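Local structure of leucine-rich repeat protein (Bacteroides thetaiotaomicron, 4ECN) at residues V128-V133 with W210-T215; Y85-Y90 with G103-D108; D579-K584 with K601-Q606; E561-S566 with N583-L588; A147-F152 with L261-E266. The protein is of unknown function but, as an extracellular protein joining two DUF4458 domains to a long leucine-rich repeat region, probably binds other proteins. All blocks are in the same frame, centred on the assembly; numbering follows the deposited sequence.

Contact 1. Residues V128-V133 with W210-T215; sequences VPHGTV and WLPAGT
H130 and W210 supply the two flat groups, and each takes a carbon of the opposite strand on one face. P212 CA lies over the imidazole of H130, 3.9 Å from the ring centroid, a CH-pi contact. At the edge of that ring, in its plane, H130 ND1 donates to V128 O at 2.7 Å, a bond that fixes how the imidazole is turned. The five-membered ring of W210 has T132 CG2 over its face, 3.6 Å from the centroid. T132 sets CG2 anti to its carbonyl carbon (OG1 at chi1 53°), which brings the methyl over the indole as the two side chains run side by side.

Between these pairs the backbones bond as an antiparallel ladder: G131 N reaches L211 O at 3.0 Å, and L211 N returns to G131 O at 3.2 Å. A213 N adds a bond to P129 O at 3.0 Å. V133 CG2 meets L211 CD1, and F244 packs on both side chains.

The pairing belongs to the second DUF4458 domain. Strand 130-139 runs antiparallel to strand 202-212 and parallel to strand 251-259, while H130 touches P104 and W210 touches A102 on strand 99-104 of the preceding domain.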
# COMPACT_ATOMS: atom_id res chain seq x y z
N VAL A 128 -42.29 16.71 1.42
CA VAL A 128 -41.86 16.96 2.79
C VAL A 128 -42.39 18.32 3.24
O VAL A 128 -42.02 19.34 2.65
CB VAL A 128 -40.32 16.87 2.97
CG1 VAL A 128 -39.94 16.87 4.45
CG2 VAL A 128 -39.73 15.64 2.26
N PRO A 129 -43.25 18.37 4.28
CA PRO A 129 -43.76 19.66 4.74
C PRO A 129 -42.66 20.50 5.39
O PRO A 129 -41.83 19.99 6.15
CB PRO A 129 -44.84 19.27 5.74
CG PRO A 129 -44.45 17.94 6.22
CD PRO A 129 -43.81 17.26 5.07
N HIS A 130 -42.62 21.79 5.01
CA HIS A 130 -41.66 22.77 5.48
C HIS A 130 -42.34 23.93 6.14
O HIS A 130 -43.50 24.23 5.84
CB HIS A 130 -40.81 23.28 4.31
CG HIS A 130 -39.75 22.33 3.84
ND1 HIS A 130 -40.08 21.14 3.21
CD2 HIS A 130 -38.41 22.44 3.87
CE1 HIS A 130 -38.93 20.55 2.91
NE2 HIS A 130 -37.89 21.31 3.29
N GLY A 131 -41.61 24.59 7.02
CA GLY A 131 -41.97 25.82 7.69
C GLY A 131 -40.83 26.80 7.46
O GLY A 131 -39.89 26.46 6.72
N THR A 132 -40.89 28.01 8.06
CA THR A 132 -39.80 28.99 7.88
C THR A 132 -39.27 29.43 9.27
O THR A 132 -39.96 29.26 10.27
CB THR A 132 -40.22 30.18 7.00
OG1 THR A 132 -41.41 30.77 7.52
CG2 THR A 132 -40.42 29.78 5.54
N VAL A 133 -38.01 29.93 9.32
CA VAL A 133 -37.33 30.27 10.57
C VAL A 133 -36.49 31.53 10.43
O VAL A 133 -35.90 31.79 9.38
CB VAL A 133 -36.43 29.07 11.03
CG1 VAL A 133 -35.31 29.50 11.97
CG2 VAL A 133 -37.26 27.98 11.69
N TRP A 210 -36.02 28.06 4.86
CA TRP A 210 -37.00 26.98 4.77
C TRP A 210 -36.43 25.70 5.34
O TRP A 210 -35.54 25.11 4.73
CB TRP A 210 -37.47 26.73 3.31
CG TRP A 210 -38.47 27.71 2.80
CD1 TRP A 210 -39.82 27.54 2.71
CD2 TRP A 210 -38.20 29.03 2.30
NE1 TRP A 210 -40.41 28.68 2.22
CE2 TRP A 210 -39.44 29.61 1.95
CE3 TRP A 210 -37.03 29.78 2.12
CZ2 TRP A 210 -39.54 30.91 1.44
CZ3 TRP A 210 -37.13 31.07 1.62
CH2 TRP A 210 -38.37 31.62 1.28
N LEU A 211 -36.96 25.27 6.50
CA LEU A 211 -36.58 24.02 7.16
C LEU A 211 -37.72 23.02 7.17
O LEU A 211 -38.86 23.43 7.37
CB LEU A 211 -36.13 24.27 8.61
CG LEU A 211 -34.83 25.01 8.87
CD1 LEU A 211 -34.65 25.20 10.35
CD2 LEU A 211 -33.62 24.27 8.31
N PRO A 212 -37.48 21.69 7.05
CA PRO A 212 -38.61 20.75 7.21
C PRO A 212 -39.21 20.85 8.63
O PRO A 212 -38.48 21.16 9.58
CB PRO A 212 -37.98 19.37 6.94
CG PRO A 212 -36.63 19.63 6.36
CD PRO A 212 -36.20 20.99 6.82
N ALA A 213 -40.52 20.63 8.78
CA ALA A 213 -41.15 20.68 10.10
C ALA A 213 -40.51 19.64 11.02
O ALA A 213 -40.26 18.50 10.61
CB ALA A 213 -42.64 20.45 10.00
N GLY A 214 -40.19 20.07 12.23
CA GLY A 214 -39.56 19.23 13.24
C GLY A 214 -38.95 20.09 14.32
O GLY A 214 -39.12 21.31 14.33
N THR A 215 -38.23 19.44 15.24
CA THR A 215 -37.57 20.12 16.35
C THR A 215 -36.08 20.12 16.07
O THR A 215 -35.51 19.12 15.62
CB THR A 215 -37.95 19.47 17.69
OG1 THR A 215 -39.37 19.56 17.85
CG2 THR A 215 -37.26 20.12 18.89

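Contact 2. Residues Y85-Y90 with G103-D108; sequences YKIVGY and GPAGDD
Y90 and G103 form the backbone part of this contact, an antiparallel hydrogen-bonded pair. Y90 N donates to G103 O at 3.0 Å, and G103 N donates to Y90 O at 2.7 Å. Next along, G89 and P104 make a non-hydrogen-bonded pair.

The aromatic part is a CH-pi contact. Y90 carries CG between its backbone N and carbonyl carbon (chi1 62°), and its ring lies against the partner strand with G103 CA over the centre of one face, 3.9 Å from the centroid.

Strands 83-93 and 99-104 are the two arms of a beta hairpin in the first DUF4458 domain, of the transthyretin clan. After P104 the second arm leaves the sheet, and strand 110-113 then pairs with the earlier part of strand 83-93.

Where the arm departs, A105 CB lies against the carbonyl oxygens of I87 and V88; its apolar neighbour is I87 CG2, 4.3 Å away. The side chain of I87 also packs on L123 and L111. The ionic contact comes farther along the loop, where D108 OD2 forms a salt bridge with K121 NZ.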
# COMPACT_ATOMS: atom_id res chain seq x y z
N TYR A 85 -29.84 34.19 -11.01
CA TYR A 85 -30.63 34.33 -9.78
C TYR A 85 -30.72 32.99 -9.07
O TYR A 85 -30.80 31.94 -9.73
CB TYR A 85 -32.04 34.84 -10.10
CG TYR A 85 -32.14 36.24 -10.63
CD1 TYR A 85 -31.79 36.53 -11.95
CD2 TYR A 85 -32.73 37.25 -9.89
CE1 TYR A 85 -31.92 37.82 -12.47
CE2 TYR A 85 -32.89 38.54 -10.40
CZ TYR A 85 -32.48 38.82 -11.70
OH TYR A 85 -32.63 40.08 -12.21
N LYS A 86 -30.73 33.02 -7.73
CA LYS A 86 -30.88 31.80 -6.95
C LYS A 86 -32.17 31.92 -6.16
O LYS A 86 -32.33 32.88 -5.41
CB LYS A 86 -29.66 31.55 -6.04
CG LYS A 86 -29.69 30.17 -5.34
CD LYS A 86 -28.74 30.03 -4.14
CE LYS A 86 -29.17 30.82 -2.92
NZ LYS A 86 -28.24 30.62 -1.78
N ILE A 87 -33.12 30.98 -6.39
CA ILE A 87 -34.40 30.88 -5.67
C ILE A 87 -34.09 30.37 -4.26
O ILE A 87 -33.38 29.37 -4.13
CB ILE A 87 -35.44 29.97 -6.40
CG1 ILE A 87 -35.62 30.32 -7.89
CG2 ILE A 87 -36.80 29.95 -5.66
CD1 ILE A 87 -36.25 29.15 -8.73
N VAL A 88 -34.59 31.07 -3.23
CA VAL A 88 -34.37 30.68 -1.83
C VAL A 88 -35.54 29.77 -1.40
O VAL A 88 -35.34 28.73 -0.77
CB VAL A 88 -34.19 31.89 -0.87
CG1 VAL A 88 -33.68 31.43 0.49
CG2 VAL A 88 -33.23 32.91 -1.46
N GLY A 89 -36.74 30.18 -1.80
CA GLY A 89 -37.99 29.49 -1.54
C GLY A 89 -39.16 30.27 -2.09
O GLY A 89 -38.97 31.33 -2.69
N TYR A 90 -40.37 29.74 -1.90
CA TYR A 90 -41.58 30.38 -2.41
C TYR A 90 -42.79 30.07 -1.52
O TYR A 90 -42.82 29.05 -0.84
CB TYR A 90 -41.87 29.94 -3.86
CG TYR A 90 -42.14 28.46 -4.05
CD1 TYR A 90 -43.43 27.94 -3.93
CD2 TYR A 90 -41.12 27.59 -4.44
CE1 TYR A 90 -43.68 26.58 -4.12
CE2 TYR A 90 -41.35 26.23 -4.62
CZ TYR A 90 -42.64 25.73 -4.47
OH TYR A 90 -42.86 24.39 -4.67
N GLY A 103 -42.82 26.57 0.30
CA GLY A 103 -42.03 25.78 -0.63
C GLY A 103 -40.53 25.94 -0.59
O GLY A 103 -40.01 27.06 -0.63
N PRO A 104 -39.79 24.81 -0.56
CA PRO A 104 -38.32 24.90 -0.59
C PRO A 104 -37.80 24.93 -2.03
O PRO A 104 -38.40 24.33 -2.93
CB PRO A 104 -37.88 23.64 0.15
CG PRO A 104 -39.04 22.66 -0.03
CD PRO A 104 -40.24 23.40 -0.53
N ALA A 105 -36.69 25.64 -2.24
CA ALA A 105 -36.07 25.83 -3.55
C ALA A 105 -35.60 24.52 -4.20
O ALA A 105 -35.85 24.32 -5.40
CB ALA A 105 -34.89 26.76 -3.42
N GLY A 106 -34.92 23.68 -3.44
CA GLY A 106 -34.37 22.42 -3.94
C GLY A 106 -32.94 22.59 -4.41
O GLY A 106 -32.28 23.58 -4.05
N ASP A 107 -32.46 21.63 -5.21
CA ASP A 107 -31.09 21.61 -5.77
C ASP A 107 -31.08 22.23 -7.19
O ASP A 107 -30.02 22.38 -7.81
CB ASP A 107 -30.52 20.19 -5.77
CG ASP A 107 -30.44 19.57 -4.38
OD1 ASP A 107 -31.51 19.18 -3.84
OD2 ASP A 107 -29.32 19.46 -3.84
N ASP A 108 -32.28 22.62 -7.68
CA ASP A 108 -32.54 23.34 -8.93
C ASP A 108 -32.81 24.82 -8.56
O ASP A 108 -33.73 25.45 -9.09
CB ASP A 108 -33.73 22.68 -9.68
CG ASP A 108 -35.03 22.55 -8.88
OD1 ASP A 108 -35.04 21.78 -7.87
OD2 ASP A 108 -36.05 23.18 -9.28

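Contact 3. Residues D579-K584 with K601-Q606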
# COMPACT_ATOMS: atom_id res chain seq x y z
N ASP A 579 18.46 -2.33 -0.73
CA ASP A 579 17.71 -2.90 -1.83
C ASP A 579 18.07 -2.17 -3.12
O ASP A 579 17.76 -1.00 -3.25
CB ASP A 579 16.19 -2.81 -1.56
CG ASP A 579 15.29 -2.79 -2.79
OD1 ASP A 579 15.50 -3.62 -3.68
OD2 ASP A 579 14.37 -1.95 -2.85
N CYS A 580 18.72 -2.87 -4.06
CA CYS A 580 19.09 -2.37 -5.38
C CYS A 580 18.61 -3.30 -6.45
O CYS A 580 19.22 -3.39 -7.52
CB CYS A 580 20.60 -2.19 -5.48
SG CYS A 580 21.17 -0.64 -4.77
N VAL A 581 17.51 -3.99 -6.19
CA VAL A 581 16.99 -4.91 -7.17
C VAL A 581 16.48 -4.13 -8.38
O VAL A 581 16.10 -2.96 -8.25
CB VAL A 581 15.90 -5.84 -6.59
CG1 VAL A 581 16.39 -6.48 -5.30
CG2 VAL A 581 14.59 -5.11 -6.36
N HIS A 582 16.52 -4.77 -9.55
CA HIS A 582 16.02 -4.28 -10.82
C HIS A 582 16.52 -2.86 -11.13
O HIS A 582 15.75 -1.95 -11.48
CB HIS A 582 14.49 -4.33 -10.86
CG HIS A 582 14.00 -5.74 -10.82
ND1 HIS A 582 13.68 -6.35 -9.63
CD2 HIS A 582 13.83 -6.62 -11.83
CE1 HIS A 582 13.31 -7.58 -9.94
NE2 HIS A 582 13.39 -7.80 -11.26
N ASN A 583 17.83 -2.71 -11.06
CA ASN A 583 18.51 -1.52 -11.53
C ASN A 583 19.24 -1.99 -12.76
O ASN A 583 18.79 -2.97 -13.38
CB ASN A 583 19.37 -0.87 -10.46
CG ASN A 583 18.60 -0.02 -9.48
OD1 ASN A 583 18.69 1.20 -9.49
ND2 ASN A 583 17.82 -0.63 -8.60
N LYS A 584 20.34 -1.35 -13.12
CA LYS A 584 21.16 -1.76 -14.27
C LYS A 584 22.62 -1.73 -13.81
O LYS A 584 23.53 -1.43 -14.61
CB LYS A 584 20.88 -0.86 -15.52
CG LYS A 584 19.53 -1.10 -16.25
CD LYS A 584 18.34 -0.33 -15.66
CE LYS A 584 17.00 -0.65 -16.31
NZ LYS A 584 15.86 0.01 -15.60
N LYS A 601 19.94 -6.90 -0.80
CA LYS A 601 19.24 -7.42 -1.97
C LYS A 601 19.80 -6.74 -3.22
O LYS A 601 19.51 -5.57 -3.48
CB LYS A 601 17.71 -7.20 -1.84
CG LYS A 601 17.02 -7.88 -0.65
CD LYS A 601 16.94 -9.42 -0.76
CE LYS A 601 16.21 -9.96 0.44
NZ LYS A 601 15.95 -11.42 0.32
N LEU A 602 20.67 -7.46 -3.95
CA LEU A 602 21.30 -6.92 -5.16
C LEU A 602 20.80 -7.64 -6.42
O LEU A 602 21.35 -7.43 -7.50
CB LEU A 602 22.84 -7.03 -5.05
CG LEU A 602 23.54 -6.17 -3.97
CD1 LEU A 602 24.95 -6.63 -3.74
CD2 LEU A 602 23.52 -4.68 -4.32
N ASP A 603 19.71 -8.43 -6.29
CA ASP A 603 19.13 -9.23 -7.37
C ASP A 603 18.73 -8.41 -8.59
O ASP A 603 18.42 -7.23 -8.47
CB ASP A 603 17.90 -9.98 -6.89
CG ASP A 603 18.09 -10.66 -5.55
OD1 ASP A 603 17.94 -9.98 -4.52
OD2 ASP A 603 18.36 -11.88 -5.54
N TYR A 604 18.75 -9.04 -9.76
CA TYR A 604 18.38 -8.47 -11.06
C TYR A 604 19.15 -7.20 -11.37
O TYR A 604 18.60 -6.10 -11.34
CB TYR A 604 16.88 -8.20 -11.16
CG TYR A 604 16.04 -9.47 -11.17
CD1 TYR A 604 15.58 -10.04 -9.99
CD2 TYR A 604 15.70 -10.09 -12.37
CE1 TYR A 604 14.81 -11.21 -10.00
CE2 TYR A 604 14.94 -11.25 -12.39
CZ TYR A 604 14.49 -11.81 -11.20
OH TYR A 604 13.72 -12.95 -11.22
N ASN A 605 20.44 -7.36 -11.71
CA ASN A 605 21.35 -6.29 -12.16
C ASN A 605 22.35 -6.91 -13.17
O ASN A 605 22.03 -7.91 -13.81
CB ASN A 605 22.05 -5.63 -10.98
CG ASN A 605 21.18 -4.70 -10.17
OD1 ASN A 605 20.87 -3.59 -10.59
ND2 ASN A 605 20.90 -5.06 -8.94
N GLN A 606 23.55 -6.33 -13.30
CA GLN A 606 24.58 -6.83 -14.22
C GLN A 606 25.95 -6.79 -13.52
O GLN A 606 26.95 -6.35 -14.11
CB GLN A 606 24.57 -5.99 -15.52
CG GLN A 606 23.48 -6.42 -16.50
CD GLN A 606 22.75 -5.25 -17.08
OE1 GLN A 606 23.35 -4.32 -17.67
NE2 GLN A 606 21.42 -5.30 -16.95
O HOH W 1 19.26 -5.73 -15.16
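N605 reaches across to C580 as one rung of an asparagine ladder, the hallmark of leucine-rich repeats, in which the side chain of one coil bonds to the backbone of the coil before it. N605 ND2 donates to C580 O at 2.8 Å and also to L602 O in its own coil, both oxygens lying in the amide plane. Its OD1 accepts from V585 N, so both ends of the amide are held. N583, the preceding rung, bonds likewise to M555 O and L560 N.

H582 and Y604 form an offset stack, centroids 4.2 Å apart and planes at 16°, with Y604 CB over the centre of the imidazole and H582 NE2 over the phenol ring toward its rim. The two side chains lie side by side and point the same way, each with CG anti to its carbonyl carbon (chi1 -66° and -68°). Y557 stacks on H582 and H628 on Y604, lengthening the row.

Backbone bonds keep the coils in step: C580 N to K601 O at 2.9 Å and H582 N to D603 O at 3.3 Å. At the end of strand 577-579, D579 OD1 accepts from V581 N at 3.2 Å, closing an Asx turn.

Contact 4. Residues E561-S566 with N583-L588; sequences EEFPAS and NKVRHL
F563 and L588 make the apolar heart of the contact: L588 CD2 sits over the centre of the phenyl ring, 3.5 Å from its centroid, and V585 CG1 comes to F563 CD1 at 3.9 Å. The F563 and L588 side chains lie side by side and point the same way. An alanine in place of F563 would probably open a gap beside L588 CD2 and V585 CG1 and leave W537, now edge-to-face with the phenyl ring, without its aromatic partner.

R586 carries the polar part, its guanidinium shared by two glutamates. R586 NH2 donates to the anti lone pair of E561 OE1 at 2.9 Å, while R586 NH1 meets E562 OE2 from above the carboxylate plane at 2.8 Å. The planes are well turned from each other, 66° for E561 and 57° for E562, so neither pair is a flat two-toothed bridge.

The segments come from successive coils of the leucine-rich repeat solenoid, L588 taking in its coil the place F563 takes in the one before. Their backbones run roughly alongside: R586 N bonds to E561 O at 2.8 Å, and F563 N to H587 O at 2.9 Å.

Farther out, E562 OE1 makes a salt bridge with K534 NZ of helix 530-542, which gives that carboxylate a second cation. C580 and L569 also pack on F563, and I607 of the following coil touches V585 and L588.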
# COMPACT_ATOMS: atom_id res chain seq x y z
N GLU A 561 23.39 2.57 -12.73
CA GLU A 561 24.33 1.74 -13.49
C GLU A 561 25.66 1.56 -12.69
O GLU A 561 26.31 0.51 -12.80
CB GLU A 561 24.60 2.34 -14.88
CG GLU A 561 23.40 2.26 -15.83
CD GLU A 561 23.51 2.92 -17.19
OE1 GLU A 561 24.64 3.19 -17.66
OE2 GLU A 561 22.44 3.15 -17.81
N GLU A 562 26.02 2.58 -11.87
CA GLU A 562 27.23 2.63 -11.05
C GLU A 562 26.95 3.05 -9.59
O GLU A 562 26.23 4.04 -9.38
CB GLU A 562 28.26 3.63 -11.64
CG GLU A 562 28.81 3.30 -13.02
CD GLU A 562 29.53 4.44 -13.72
OE1 GLU A 562 30.34 5.15 -13.08
OE2 GLU A 562 29.31 4.59 -14.95
N PHE A 563 27.59 2.39 -8.62
CA PHE A 563 27.51 2.79 -7.22
C PHE A 563 28.35 4.02 -6.97
O PHE A 563 29.43 4.11 -7.55
CB PHE A 563 27.99 1.65 -6.30
CG PHE A 563 26.93 0.72 -5.74
CD1 PHE A 563 25.88 0.27 -6.53
CD2 PHE A 563 27.06 0.21 -4.46
CE1 PHE A 563 24.91 -0.59 -6.01
CE2 PHE A 563 26.10 -0.67 -3.95
CZ PHE A 563 25.02 -1.05 -4.72
N PRO A 564 27.93 4.95 -6.07
CA PRO A 564 28.79 6.11 -5.74
C PRO A 564 30.17 5.70 -5.25
O PRO A 564 30.35 4.57 -4.82
CB PRO A 564 28.02 6.79 -4.60
CG PRO A 564 26.60 6.39 -4.78
CD PRO A 564 26.68 4.98 -5.28
N ALA A 565 31.15 6.62 -5.30
CA ALA A 565 32.52 6.44 -4.82
C ALA A 565 32.53 5.83 -3.42
O ALA A 565 31.74 6.24 -2.56
CB ALA A 565 33.23 7.78 -4.81
N SER A 566 33.39 4.81 -3.21
CA SER A 566 33.50 4.09 -1.94
C SER A 566 33.65 5.04 -0.74
O SER A 566 32.93 4.88 0.24
CB SER A 566 34.68 3.13 -1.97
OG SER A 566 34.82 2.50 -0.72
N ASN A 583 17.83 -2.71 -11.06
CA ASN A 583 18.51 -1.52 -11.53
C ASN A 583 19.24 -1.99 -12.76
O ASN A 583 18.79 -2.97 -13.38
CB ASN A 583 19.37 -0.87 -10.46
CG ASN A 583 18.60 -0.02 -9.48
OD1 ASN A 583 18.69 1.20 -9.49
ND2 ASN A 583 17.82 -0.63 -8.60
N LYS A 584 20.34 -1.35 -13.12
CA LYS A 584 21.16 -1.76 -14.27
C LYS A 584 22.62 -1.73 -13.81
O LYS A 584 23.53 -1.43 -14.61
CB LYS A 584 20.88 -0.86 -15.52
CG LYS A 584 19.53 -1.10 -16.25
CD LYS A 584 18.34 -0.33 -15.66
CE LYS A 584 17.00 -0.65 -16.31
NZ LYS A 584 15.86 0.01 -15.60
N VAL A 585 22.83 -2.05 -12.50
CA VAL A 585 24.12 -1.94 -11.81
C VAL A 585 25.15 -2.85 -12.48
O VAL A 585 25.00 -4.07 -12.48
CB VAL A 585 24.03 -2.19 -10.29
CG1 VAL A 585 25.40 -2.10 -9.63
CG2 VAL A 585 23.09 -1.20 -9.62
N ARG A 586 26.20 -2.23 -13.05
CA ARG A 586 27.32 -2.92 -13.69
C ARG A 586 28.61 -2.75 -12.87
O ARG A 586 29.59 -3.45 -13.13
CB ARG A 586 27.55 -2.42 -15.15
CG ARG A 586 27.92 -0.94 -15.30
CD ARG A 586 28.32 -0.52 -16.71
NE ARG A 586 27.66 0.73 -17.09
CZ ARG A 586 28.14 1.94 -16.84
NH1 ARG A 586 29.32 2.09 -16.24
NH2 ARG A 586 27.46 3.02 -17.19
N HIS A 587 28.62 -1.80 -11.89
CA HIS A 587 29.81 -1.52 -11.08
C HIS A 587 29.47 -1.19 -9.60
O HIS A 587 28.83 -0.18 -9.31
CB HIS A 587 30.58 -0.34 -11.69
CG HIS A 587 31.80 0.06 -10.91
ND1 HIS A 587 32.96 -0.71 -10.94
CD2 HIS A 587 31.98 1.10 -10.06
CE1 HIS A 587 33.81 -0.11 -10.12
NE2 HIS A 587 33.27 0.98 -9.57
N LEU A 588 30.01 -2.02 -8.67
CA LEU A 588 29.88 -1.84 -7.22
C LEU A 588 31.09 -1.15 -6.59
O LEU A 588 32.22 -1.31 -7.04
CB LEU A 588 29.72 -3.20 -6.50
CG LEU A 588 28.48 -4.03 -6.76
CD1 LEU A 588 28.56 -5.32 -6.01
CD2 LEU A 588 27.24 -3.32 -6.36

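Contact 5. Residues A147-F152 with L261-E266; sequences AGEYLF and LKETAE
L261 O receives the one hydrogen bond that joins the segments, from E149 N at 3.1 Å. The donor stands well above the carbonyl plane, 58° out of it, and G148 CA makes a CA-H...O contact with the same oxygen.

L261 drives the apolar contact. L261 CD2 lies over one face of the Y150 ring, 3.8 Å from the centroid and toward the rim, and the two side chains cross at about a right angle. F152 CB meets L261 CD2 at 4.2 Å. The hydroxyl of Y150 is hydrogen-bonded to E235 and T223, which ties the ring to strands 214-227 and 230-238. An alanine here would probably leave the CD2 of L261 without its aromatic cover and E235 and T223 without their shared phenol partner.

E149 CG packs against the backbone joining K262 and E263.

The whole contact lies where the second DUF4458 domain meets the leucine-rich repeat region. Residues 147-152 belong to the loop between strands 130-139 and 157-164; residues 261-266 lead from strand 251-259 to helix 266-280, with A265 at its N-cap. E235, on strand 230-238, also accepts from the backbone N atoms of L261 and K262.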
# COMPACT_ATOMS: atom_id res chain seq x y z
N ALA A 147 -15.14 41.04 28.71
CA ALA A 147 -15.17 41.26 27.25
C ALA A 147 -14.35 40.20 26.49
O ALA A 147 -13.19 39.95 26.81
CB ALA A 147 -14.64 42.65 26.92
N GLY A 148 -15.01 39.56 25.51
CA GLY A 148 -14.47 38.47 24.72
C GLY A 148 -13.41 38.80 23.69
O GLY A 148 -12.88 39.92 23.68
N GLU A 149 -13.10 37.81 22.81
CA GLU A 149 -12.09 37.90 21.74
C GLU A 149 -12.44 38.97 20.68
O GLU A 149 -11.52 39.53 20.07
CB GLU A 149 -11.88 36.54 21.07
CG GLU A 149 -11.04 35.58 21.90
CD GLU A 149 -9.54 35.82 21.97
OE1 GLU A 149 -8.93 36.16 20.93
OE2 GLU A 149 -8.96 35.56 23.06
N TYR A 150 -13.75 39.28 20.49
CA TYR A 150 -14.23 40.31 19.57
C TYR A 150 -15.57 40.92 20.09
O TYR A 150 -16.18 40.36 21.01
CB TYR A 150 -14.38 39.76 18.14
CG TYR A 150 -15.47 38.73 17.96
CD1 TYR A 150 -15.26 37.38 18.26
CD2 TYR A 150 -16.70 39.09 17.41
CE1 TYR A 150 -16.27 36.43 18.08
CE2 TYR A 150 -17.71 38.15 17.23
CZ TYR A 150 -17.49 36.82 17.56
OH TYR A 150 -18.50 35.91 17.37
N LEU A 151 -16.00 42.06 19.50
CA LEU A 151 -17.26 42.75 19.86
C LEU A 151 -18.48 42.11 19.18
O LEU A 151 -18.43 41.89 17.97
CB LEU A 151 -17.19 44.23 19.46
CG LEU A 151 -16.20 45.12 20.20
CD1 LEU A 151 -15.93 46.39 19.42
CD2 LEU A 151 -16.69 45.44 21.62
N PHE A 152 -19.58 41.85 19.95
CA PHE A 152 -20.84 41.28 19.42
C PHE A 152 -21.35 42.18 18.30
O PHE A 152 -21.62 41.71 17.19
CB PHE A 152 -21.90 41.10 20.52
CG PHE A 152 -23.15 40.36 20.08
CD1 PHE A 152 -24.11 40.98 19.29
CD2 PHE A 152 -23.37 39.05 20.49
CE1 PHE A 152 -25.26 40.29 18.89
CE2 PHE A 152 -24.52 38.36 20.08
CZ PHE A 152 -25.46 38.99 19.29
N LEU A 261 -18.19 34.56 21.76
CA LEU A 261 -17.16 35.62 21.69
C LEU A 261 -15.87 35.07 22.28
O LEU A 261 -15.32 35.63 23.23
CB LEU A 261 -17.59 36.92 22.39
CG LEU A 261 -18.92 37.54 21.98
CD1 LEU A 261 -19.40 38.51 23.05
CD2 LEU A 261 -18.84 38.21 20.64
N LYS A 262 -15.44 33.92 21.76
CA LYS A 262 -14.24 33.25 22.25
C LYS A 262 -13.26 32.97 21.10
O LYS A 262 -13.54 33.25 19.92
CB LYS A 262 -14.60 31.93 22.97
CG LYS A 262 -15.50 32.05 24.18
CD LYS A 262 -15.83 30.66 24.70
CE LYS A 262 -16.86 30.66 25.82
NZ LYS A 262 -17.26 29.28 26.20
N GLU A 263 -12.10 32.42 21.45
CA GLU A 263 -11.11 32.02 20.49
C GLU A 263 -11.54 30.67 19.95
O GLU A 263 -12.04 29.85 20.73
CB GLU A 263 -9.72 32.00 21.15
CG GLU A 263 -8.55 32.18 20.20
CD GLU A 263 -7.29 32.67 20.89
OE1 GLU A 263 -6.67 31.89 21.64
OE2 GLU A 263 -6.93 33.86 20.68
N THR A 264 -11.42 30.45 18.63
CA THR A 264 -11.80 29.18 18.01
C THR A 264 -10.84 28.14 18.51
O THR A 264 -9.62 28.38 18.49
CB THR A 264 -11.79 29.32 16.49
OG1 THR A 264 -12.67 30.37 16.17
CG2 THR A 264 -12.25 28.04 15.77
N ALA A 265 -11.37 27.02 19.00
CA ALA A 265 -10.49 25.98 19.53
C ALA A 265 -9.65 25.32 18.41
O ALA A 265 -10.12 25.13 17.28
CB ALA A 265 -11.28 24.93 20.28
N GLU A 266 -8.41 24.98 18.76
CA GLU A 266 -7.41 24.37 17.91
C GLU A 266 -7.93 23.10 17.25
O GLU A 266 -7.63 22.88 16.07
CB GLU A 266 -6.15 24.06 18.71
CG GLU A 266 -5.35 25.32 19.02
CD GLU A 266 -4.68 25.93 17.80
OE1 GLU A 266 -3.71 25.31 17.29
OE2 GLU A 266 -5.14 27.01 17.36

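From the N terminus, contact 2 comes first and pairs the arms of the hairpin of strands 83-93 and 99-104, closing a loop of 12 residues in the first DUF4458 domain. Contact 1 follows, closing a loop of 76 residues in the second domain, and packs directly on contact 2, so the two domains meet there. Contact 5 crosses contact 1: its first segment lies inside that loop and its second beyond it, where the chain enters the repeats. Contacts 1 and 5 lie about 16 Å apart at their nearest atoms. Contacts 4 and 3 lie far along the solenoid. They share N583 and K584 and together link three successive coils, with V585 O and Q606 N probably hydrogen-bonded.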